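Local structure of serine protease pet (Escherichia coli, 4OM9) at residues G63-V68 with N108-E113; G147-S152 with N205-S210; E366-V371 with N383-L388; G404-N409 with G429-N434. The protein acts as a serine protease and autotransporter enterotoxin of enteroaggregative strains, and probably cleaves the host cytoskeletal protein alpha-fodrin. All coordinates share one frame; numbering follows the deposited sequence.

Contact 1 (G63-V68 with N108-E113); sequences GGAYAV and NKYVVE
A buried turn-to-loop contact, made mostly by backbone, joins Gly64 and Ala65 at the tip of a beta hairpin to Tyr110 and Val111, in the loop that follows strand 102-107. Val111 N donates to Gly64 O over 2.9 Å, and the bond is nearly straight (171°) although the donor stands above the carbonyl plane, 53° out of it. The same oxygen lies against the valine side chain: with CG1 anti to the backbone N (chi1 175°), CG2 is left beside that nitrogen and comes within 3.4 Å of Gly64 O. A water extends the link, accepting from Gly64 N at 2.9 Å and donating to Val111 O at 2.8 Å. The hairpin connects strands 60-63 and 66-70 of a protease domain in the chymotrypsin-like clan. Its type II' turn, closed by Tyr66 N to Gly63 O at 3.2 Å, needs positive phi at its second position, which suits Gly64. Ala65 is small enough to fit beside Tyr110, its CB meeting CD1 at the ring edge, 3.7 Å away and in the ring plane. Beyond the pair lies the beta-helix: Tyr110 O accepts from His362 ND1, while Lys109 NZ forms a salt bridge with Asp359 and a hydrogen bond to Ala360 O.

Contact 2 (G147-S152 with N205-S210); sequences GFRVGS and NGDSGS
Gly206, in a 3-10 turn, reaches Ser152 through a water that accepts from Ser152 N and donates to Gly206 O, each at 2.9 Å. Next comes Asp207, whose carboxylate lies against the end of strand 143-151. Its OD1 is 3.4 Å from Gly151 C and accepts from Gly153 N, while OD2 is held by Thr204. OD1 leaves no room for a beta carbon on Gly151, which suits glycine. Arg149 NH2 forms a long salt bridge of 3.8 Å with Asp207 OD2, by charge alone because the oxygen lies well out of the guanidinium plane, while NH1 is hydrogen-bonded to Tyr193 OH. A second water, in the guanidinium plane, takes a weak bond from NH2 and sits 2.8 Å from Asp207 OD1. Residues 206-209 spell GDSG, the signature around the nucleophile in chymotrypsin-like serine peptidases; Ser208, which touches His72, is probably that serine. Gly209 supplies the positive phi (98°) required by the type II turn from Asp207 to Ser210. In Ser210, chi1 of 55° sets OG between backbone N and carbonyl carbon, where it donates to Asp207 O over 2.7 Å. Ser210 N shares that acceptor, and Ser210 CB lies 3.2 Å from Val150 O.

Contact 3 (E366-V371 with N383-L388); sequences EGSLNV and NGTVIL
Backbone hydrogen bonds do most to join Leu369 and its neighbours to Thr385 and Ile387 in two adjacent parallel strands. Leu369 N gives to Thr385 O over 2.9 Å, Leu369 O takes from Ile387 N also at 2.9 Å, and Val371 N reaches Ile387 O at 3.0 Å. At the N-terminal end of the pairing the bond from Thr385 N to Gly367 O lengthens to 3.3 Å, its donor 48° above the carbonyl plane. CA-H...O contacts from Ser368 to Thr385 O and from Val386 to Leu369 O fill in between. The strands belong to successive coils of the right-handed beta-helix that forms the stalk of autotransporter passenger domains, so alternate residues point into or out of the coil. Apolar contacts occupy the inner face, where the side chains of Val371 and Val386 cross, CG2 of the first 4.0 Å from CG1 of the second; branched aliphatic residues suit this interior. The outer face mixes polar and apolar groups. Asn370, CG anti to the backbone N (chi1 -176°), brings OD1 to 3.7 Å from Ile387 CB, while its ND2 donates to Asp350. A water donates to Glu366 O at 2.8 Å and bonds the hydroxyls of Ser368 and Thr385. Gly384 has positive phi (60°) and lies against Gly367 O, leaving no room for a beta carbon; nearby, the side chains of Glu366 and Asn383 cross at an angle, Glu366 CG lying 3.6 Å from Asn383 ND2.

Contact 4 (G404-N409 with G429-N434); sequences GTVQLN and GKLDLN
Leu408, Leu431 and Leu433 make the close-packed side of this pair of parallel strands and the turns that follow them, whereas Gln407, Asn409 and Asn434 form a polar, partly water-linked side. Within the coil, Leu408 spreads its two methyls: CD1 lies 3.8 Å from Leu433 CD2, the two side chains lying side by side and pointing the same way, and CD2 meets Leu431 CD1 at 4.0 Å. Leu431 CD1 also nestles against Val406 O. Such leucines, which can fork to two neighbours at once, suit the buried interior of a beta-helix. The backbone between the faces is tightly bonded, Val406 N reaching Lys430 O over 2.7 Å in an almost linear bond.

On the other face the contacts are polar. Gln407 extends alongside Asp432, and its NE2 donates to OD2 at 3.1 Å, from above the carboxylate plane; Ser455 OG shares that oxygen, so OD2 of this buried carboxylate is gripped by two donors. Asp432 OD1 accepts from Asn434 N in an Asx turn, as Asn434 takes up a left-handed backbone conformation (phi 50°) that asparagine tolerates well. Asn434 CG, anti to its backbone N (chi1 -174°), carries ND2 to Leu408 O at 2.8 Å, with that oxygen in the amide plane. The amide stacks on that of Gln407, their planes 19° apart. At the more open end, a water accepts from Asn434 ND2 at 3.1 Å and donates to Asn409 OD1 at 3.0 Å.

Strand 404-408 is flanked by strand 385-388 and strand 429-432 by strand 451-453, while Phe440 of strand 438-440 meets Leu431.

How the contacts relate
Contacts 1 and 2 belong to the protease domain, their centres about 19 Å apart, and are buried: contact 1 joins a hairpin turn to a loop, contact 2 a strand end to the loop of the GDSG motif. Contacts 3 and 4 pair strands of the beta-helix and are only partly buried. These two share one sheet, in which their strands run parallel; strands 385-388 and 404-408 are neighbours, probably bonded through Gly384 O to Thr405 N at 2.6 Å. Contact 1 rests on one backbone bond and a water, contact 2 on charge, waters and close polar packing, and contacts 3 and 4 on regular backbone bonding between an apolar inner face and a more polar outer one. Contact 1 lies where the two domains meet.

Contact 1 (G63-V68 with N108-E113)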
# COMPACT_ATOMS: atom_id res chain seq x y z
N GLY A 63 -1.11 5.65 31.47
CA GLY A 63 -2.43 6.10 31.05
C GLY A 63 -2.89 7.29 31.85
O GLY A 63 -2.64 7.39 33.05
N GLY A 64 -3.58 8.20 31.17
CA GLY A 64 -4.20 9.35 31.80
C GLY A 64 -3.13 10.31 32.26
O GLY A 64 -2.20 10.64 31.52
N ALA A 65 -3.24 10.76 33.50
CA ALA A 65 -2.25 11.70 34.01
C ALA A 65 -1.09 11.01 34.72
O ALA A 65 -0.31 11.67 35.38
CB ALA A 65 -2.91 12.71 34.96
N TYR A 66 -0.97 9.69 34.58
CA TYR A 66 0.03 8.94 35.38
C TYR A 66 1.15 8.28 34.58
O TYR A 66 0.99 7.88 33.41
CB TYR A 66 -0.68 7.88 36.22
CG TYR A 66 -1.65 8.50 37.21
CD1 TYR A 66 -1.19 9.22 38.31
CD2 TYR A 66 -3.02 8.39 37.03
CE1 TYR A 66 -2.07 9.80 39.21
CE2 TYR A 66 -3.91 8.97 37.91
CZ TYR A 66 -3.43 9.66 39.01
OH TYR A 66 -4.33 10.23 39.89
N ALA A 67 2.30 8.23 35.23
CA ALA A 67 3.52 7.66 34.68
C ALA A 67 4.33 7.04 35.82
O ALA A 67 4.14 7.36 37.00
CB ALA A 67 4.33 8.71 33.98
N VAL A 68 5.23 6.15 35.44
CA VAL A 68 6.03 5.39 36.38
C VAL A 68 7.50 5.49 35.98
O VAL A 68 7.85 5.47 34.80
CB VAL A 68 5.58 3.91 36.41
CG1 VAL A 68 6.55 3.09 37.18
CG2 VAL A 68 4.24 3.80 37.08
N ASN A 108 0.95 16.97 35.17
CA ASN A 108 0.06 18.14 35.22
C ASN A 108 -1.19 18.05 34.30
O ASN A 108 -2.21 18.65 34.62
CB ASN A 108 0.84 19.41 34.86
CG ASN A 108 1.39 19.35 33.46
OD1 ASN A 108 1.82 18.29 33.00
ND2 ASN A 108 1.36 20.48 32.75
N LYS A 109 -1.10 17.29 33.20
CA LYS A 109 -2.23 17.11 32.27
C LYS A 109 -2.40 15.67 31.78
O LYS A 109 -1.49 14.87 31.90
CB LYS A 109 -2.07 18.03 31.04
CG LYS A 109 -2.39 19.50 31.32
CD LYS A 109 -2.09 20.34 30.08
CE LYS A 109 -3.34 21.03 29.54
NZ LYS A 109 -3.07 21.63 28.19
N TYR A 110 -3.58 15.35 31.25
CA TYR A 110 -3.84 14.00 30.75
C TYR A 110 -3.01 13.75 29.50
O TYR A 110 -3.00 14.58 28.58
CB TYR A 110 -5.32 13.78 30.42
CG TYR A 110 -6.27 13.92 31.57
CD1 TYR A 110 -5.85 13.71 32.88
CD2 TYR A 110 -7.61 14.27 31.35
CE1 TYR A 110 -6.75 13.85 33.95
CE2 TYR A 110 -8.50 14.40 32.38
CZ TYR A 110 -8.08 14.20 33.69
OH TYR A 110 -9.00 14.36 34.73
N VAL A 111 -2.34 12.61 29.44
CA VAL A 111 -1.56 12.28 28.25
C VAL A 111 -2.44 11.90 27.07
O VAL A 111 -3.24 10.96 27.12
CB VAL A 111 -0.57 11.16 28.53
CG1 VAL A 111 0.16 10.75 27.22
CG2 VAL A 111 0.41 11.62 29.57
N VAL A 112 -2.28 12.62 25.98
CA VAL A 112 -3.12 12.42 24.81
C VAL A 112 -2.52 11.36 23.86
O VAL A 112 -3.27 10.66 23.19
CB VAL A 112 -3.33 13.78 24.10
CG1 VAL A 112 -3.69 13.61 22.65
CG2 VAL A 112 -4.41 14.57 24.80
N GLU A 113 -1.20 11.21 23.85
CA GLU A 113 -0.52 10.39 22.81
C GLU A 113 -0.60 8.88 22.97
O GLU A 113 -0.55 8.16 21.98
CB GLU A 113 0.97 10.77 22.71
CG GLU A 113 1.22 12.19 22.19
CD GLU A 113 0.72 13.31 23.13
OE1 GLU A 113 0.35 13.02 24.29
OE2 GLU A 113 0.70 14.47 22.68
O HOH W 1 -3.80 8.45 28.30

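Contact 2 (G147-S152 with N205-S210)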
# COMPACT_ATOMS: atom_id res chain seq x y z
N GLY A 147 12.25 -10.51 27.74
CA GLY A 147 11.56 -9.25 27.64
C GLY A 147 12.36 -8.19 26.94
O GLY A 147 13.50 -8.43 26.54
N PHE A 148 11.75 -7.02 26.82
CA PHE A 148 12.32 -5.90 26.10
C PHE A 148 12.37 -4.68 26.98
O PHE A 148 11.48 -4.47 27.82
CB PHE A 148 11.49 -5.56 24.85
CG PHE A 148 11.60 -6.56 23.73
CD1 PHE A 148 12.66 -6.50 22.83
CD2 PHE A 148 10.61 -7.52 23.54
CE1 PHE A 148 12.75 -7.43 21.76
CE2 PHE A 148 10.69 -8.44 22.48
CZ PHE A 148 11.77 -8.40 21.60
N ARG A 149 13.38 -3.85 26.77
CA ARG A 149 13.46 -2.59 27.47
C ARG A 149 13.88 -1.53 26.49
O ARG A 149 14.71 -1.75 25.64
CB ARG A 149 14.44 -2.67 28.62
CG ARG A 149 14.45 -1.44 29.46
CD ARG A 149 15.85 -1.13 29.94
NE ARG A 149 16.53 -0.36 28.91
CZ ARG A 149 17.60 -0.77 28.26
NH1 ARG A 149 18.16 -1.92 28.59
NH2 ARG A 149 18.14 0.01 27.33
N VAL A 150 13.32 -0.34 26.65
CA VAL A 150 13.58 0.73 25.73
C VAL A 150 14.00 1.98 26.50
O VAL A 150 13.37 2.34 27.51
CB VAL A 150 12.32 0.96 24.90
CG1 VAL A 150 12.07 2.42 24.62
CG2 VAL A 150 12.33 0.08 23.68
N GLY A 151 15.08 2.62 26.07
CA GLY A 151 15.49 3.88 26.67
C GLY A 151 16.54 4.61 25.84
O GLY A 151 16.93 4.13 24.77
N SER A 152 17.00 5.77 26.33
CA SER A 152 17.99 6.53 25.59
C SER A 152 19.09 7.12 26.46
O SER A 152 19.32 8.34 26.45
CB SER A 152 17.29 7.65 24.79
OG SER A 152 18.18 8.29 23.91
N ASN A 205 23.67 4.78 32.42
CA ASN A 205 23.05 5.56 33.50
C ASN A 205 21.77 6.30 33.05
O ASN A 205 20.75 6.25 33.74
CB ASN A 205 24.06 6.57 34.07
CG ASN A 205 25.22 5.89 34.76
OD1 ASN A 205 25.08 4.80 35.32
ND2 ASN A 205 26.39 6.53 34.74
N GLY A 206 21.81 6.93 31.88
CA GLY A 206 20.66 7.63 31.35
C GLY A 206 19.46 6.73 31.08
O GLY A 206 18.37 7.22 30.81
N ASP A 207 19.67 5.41 31.14
CA ASP A 207 18.58 4.44 30.99
C ASP A 207 17.82 4.22 32.30
O ASP A 207 16.77 3.58 32.31
CB ASP A 207 19.11 3.10 30.49
CG ASP A 207 19.51 3.13 29.03
OD1 ASP A 207 18.78 3.76 28.21
OD2 ASP A 207 20.57 2.52 28.71
N SER A 208 18.39 4.69 33.41
CA SER A 208 17.78 4.49 34.71
C SER A 208 16.36 5.08 34.68
O SER A 208 16.15 6.18 34.19
CB SER A 208 18.63 5.13 35.80
OG SER A 208 17.94 5.21 37.04
N GLY A 209 15.39 4.31 35.16
CA GLY A 209 14.01 4.74 35.13
C GLY A 209 13.18 4.18 33.96
O GLY A 209 11.94 4.19 34.04
N SER A 210 13.85 3.68 32.90
CA SER A 210 13.14 3.27 31.69
C SER A 210 12.32 2.01 31.97
O SER A 210 12.67 1.24 32.86
CB SER A 210 14.11 3.05 30.51
OG SER A 210 15.15 2.12 30.80
O HOH W 2 18.78 2.10 25.90
O HOH W 3 16.24 6.86 28.89

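Contact 3 (E366-V371 with N383-L388)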
# COMPACT_ATOMS: atom_id res chain seq x y z
N GLU A 366 -12.74 6.82 25.83
CA GLU A 366 -13.38 6.24 24.66
C GLU A 366 -14.69 6.88 24.24
O GLU A 366 -15.15 6.64 23.13
CB GLU A 366 -13.60 4.75 24.90
CG GLU A 366 -12.31 3.96 24.92
CD GLU A 366 -12.56 2.49 25.14
OE1 GLU A 366 -12.30 2.00 26.26
OE2 GLU A 366 -13.03 1.83 24.20
N GLY A 367 -15.28 7.68 25.13
CA GLY A 367 -16.55 8.33 24.87
C GLY A 367 -16.48 9.61 24.04
O GLY A 367 -15.41 10.00 23.56
N SER A 368 -17.63 10.27 23.91
CA SER A 368 -17.81 11.41 22.99
C SER A 368 -17.91 12.81 23.60
O SER A 368 -18.76 13.06 24.45
CB SER A 368 -19.09 11.20 22.16
OG SER A 368 -19.10 9.94 21.53
N LEU A 369 -17.05 13.71 23.14
CA LEU A 369 -17.19 15.13 23.42
C LEU A 369 -17.95 15.78 22.25
O LEU A 369 -17.47 15.79 21.12
CB LEU A 369 -15.83 15.79 23.61
CG LEU A 369 -15.89 17.21 24.18
CD1 LEU A 369 -16.53 17.20 25.55
CD2 LEU A 369 -14.53 17.86 24.26
N ASN A 370 -19.15 16.28 22.52
CA ASN A 370 -19.98 16.90 21.50
C ASN A 370 -19.92 18.42 21.62
O ASN A 370 -20.58 18.99 22.47
CB ASN A 370 -21.43 16.43 21.61
CG ASN A 370 -22.31 16.99 20.50
OD1 ASN A 370 -21.81 17.40 19.44
ND2 ASN A 370 -23.62 17.02 20.75
N VAL A 371 -19.12 19.05 20.78
CA VAL A 371 -18.81 20.46 20.95
C VAL A 371 -19.84 21.29 20.20
O VAL A 371 -19.80 21.37 18.98
CB VAL A 371 -17.40 20.78 20.47
CG1 VAL A 371 -16.97 22.13 21.01
CG2 VAL A 371 -16.40 19.68 20.94
N ASN A 383 -8.40 9.75 21.67
CA ASN A 383 -9.28 8.61 21.88
C ASN A 383 -10.75 9.02 21.78
O ASN A 383 -11.09 10.19 21.96
CB ASN A 383 -9.00 7.96 23.26
CG ASN A 383 -9.48 6.54 23.33
OD1 ASN A 383 -9.95 6.00 22.34
ND2 ASN A 383 -9.36 5.91 24.49
N GLY A 384 -11.62 8.05 21.52
CA GLY A 384 -13.04 8.34 21.43
C GLY A 384 -13.35 9.34 20.31
O GLY A 384 -12.57 9.52 19.36
N THR A 385 -14.50 10.01 20.44
CA THR A 385 -15.01 10.88 19.40
C THR A 385 -15.11 12.32 19.86
O THR A 385 -15.55 12.59 20.96
CB THR A 385 -16.41 10.42 18.94
OG1 THR A 385 -16.38 9.02 18.65
CG2 THR A 385 -16.86 11.21 17.70
N VAL A 386 -14.67 13.24 19.02
CA VAL A 386 -14.92 14.64 19.23
C VAL A 386 -15.74 15.11 18.03
O VAL A 386 -15.33 14.96 16.87
CB VAL A 386 -13.62 15.44 19.39
CG1 VAL A 386 -13.93 16.95 19.47
CG2 VAL A 386 -12.88 14.97 20.63
N ILE A 387 -16.93 15.63 18.31
CA ILE A 387 -17.83 16.06 17.27
C ILE A 387 -17.80 17.58 17.16
O ILE A 387 -17.93 18.28 18.15
CB ILE A 387 -19.26 15.58 17.53
CG1 ILE A 387 -19.28 14.07 17.75
CG2 ILE A 387 -20.18 16.01 16.35
CD1 ILE A 387 -20.66 13.53 18.18
N LEU A 388 -17.59 18.07 15.96
CA LEU A 388 -17.55 19.50 15.74
C LEU A 388 -18.94 19.93 15.36
O LEU A 388 -19.39 19.61 14.27
CB LEU A 388 -16.55 19.85 14.65
CG LEU A 388 -15.21 19.16 14.84
CD1 LEU A 388 -14.22 19.55 13.73
CD2 LEU A 388 -14.64 19.50 16.22
O HOH W 4 -16.88 7.57 21.07

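Contact 4 (G404-N409 with G429-N434)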
# COMPACT_ATOMS: atom_id res chain seq x y z
N GLY A 404 -8.60 7.81 18.15
CA GLY A 404 -9.57 8.89 18.23
C GLY A 404 -10.27 9.16 16.90
O GLY A 404 -9.74 8.86 15.83
N THR A 405 -11.48 9.69 16.98
CA THR A 405 -12.24 10.15 15.82
C THR A 405 -12.63 11.62 16.00
O THR A 405 -13.05 12.05 17.08
CB THR A 405 -13.51 9.31 15.62
OG1 THR A 405 -13.12 7.98 15.27
CG2 THR A 405 -14.39 9.88 14.51
N VAL A 406 -12.45 12.38 14.93
CA VAL A 406 -12.99 13.72 14.82
C VAL A 406 -14.11 13.75 13.76
O VAL A 406 -13.91 13.31 12.62
CB VAL A 406 -11.90 14.72 14.45
CG1 VAL A 406 -12.51 16.12 14.21
CG2 VAL A 406 -10.87 14.77 15.54
N GLN A 407 -15.27 14.25 14.14
CA GLN A 407 -16.43 14.16 13.27
C GLN A 407 -17.09 15.51 13.01
O GLN A 407 -17.49 16.20 13.94
CB GLN A 407 -17.48 13.21 13.85
CG GLN A 407 -18.74 13.16 12.98
CD GLN A 407 -19.85 12.31 13.54
OE1 GLN A 407 -20.63 12.77 14.37
NE2 GLN A 407 -19.94 11.07 13.09
N LEU A 408 -17.21 15.87 11.74
CA LEU A 408 -17.86 17.11 11.34
C LEU A 408 -19.37 17.03 11.51
O LEU A 408 -19.98 16.04 11.13
CB LEU A 408 -17.53 17.44 9.89
CG LEU A 408 -16.04 17.40 9.58
CD1 LEU A 408 -15.76 18.00 8.22
CD2 LEU A 408 -15.27 18.15 10.64
N ASN A 409 -19.98 18.07 12.08
CA ASN A 409 -21.43 18.09 12.26
C ASN A 409 -22.01 19.50 12.16
O ASN A 409 -22.91 19.87 12.91
CB ASN A 409 -21.80 17.48 13.60
CG ASN A 409 -23.26 17.08 13.68
OD1 ASN A 409 -23.81 16.46 12.77
ND2 ASN A 409 -23.91 17.45 14.78
N GLY A 429 -5.56 9.11 13.54
CA GLY A 429 -6.94 8.91 13.94
C GLY A 429 -7.85 9.10 12.73
O GLY A 429 -7.37 9.07 11.59
N LYS A 430 -9.15 9.27 12.97
CA LYS A 430 -10.14 9.34 11.90
C LYS A 430 -10.80 10.70 11.81
O LYS A 430 -11.21 11.26 12.83
CB LYS A 430 -11.22 8.28 12.10
CG LYS A 430 -10.94 6.94 11.45
CD LYS A 430 -12.24 6.29 10.95
CE LYS A 430 -11.94 5.09 10.02
NZ LYS A 430 -13.10 4.68 9.16
N LEU A 431 -10.88 11.21 10.58
CA LEU A 431 -11.72 12.37 10.27
C LEU A 431 -12.95 11.92 9.49
O LEU A 431 -12.82 11.46 8.36
CB LEU A 431 -10.96 13.44 9.48
CG LEU A 431 -11.87 14.59 9.00
CD1 LEU A 431 -12.55 15.29 10.20
CD2 LEU A 431 -11.11 15.62 8.18
N ASP A 432 -14.12 12.03 10.11
CA ASP A 432 -15.39 11.66 9.49
C ASP A 432 -16.10 12.92 8.99
O ASP A 432 -16.61 13.73 9.79
CB ASP A 432 -16.27 10.89 10.48
CG ASP A 432 -17.60 10.45 9.88
OD1 ASP A 432 -17.83 10.61 8.67
OD2 ASP A 432 -18.44 9.92 10.64
N LEU A 433 -16.11 13.09 7.66
CA LEU A 433 -16.69 14.28 7.04
C LEU A 433 -18.19 14.27 7.23
O LEU A 433 -18.83 15.31 7.11
CB LEU A 433 -16.35 14.36 5.54
CG LEU A 433 -14.87 14.36 5.17
CD1 LEU A 433 -14.69 14.54 3.69
CD2 LEU A 433 -14.12 15.43 5.90
N ASN A 434 -18.73 13.10 7.52
CA ASN A 434 -20.12 12.97 7.96
C ASN A 434 -21.11 13.71 7.05
O ASN A 434 -21.96 14.48 7.51
CB ASN A 434 -20.23 13.47 9.40
CG ASN A 434 -21.61 13.25 9.98
OD1 ASN A 434 -22.30 12.29 9.59
ND2 ASN A 434 -22.03 14.14 10.89
O HOH W 5 -24.56 13.60 12.59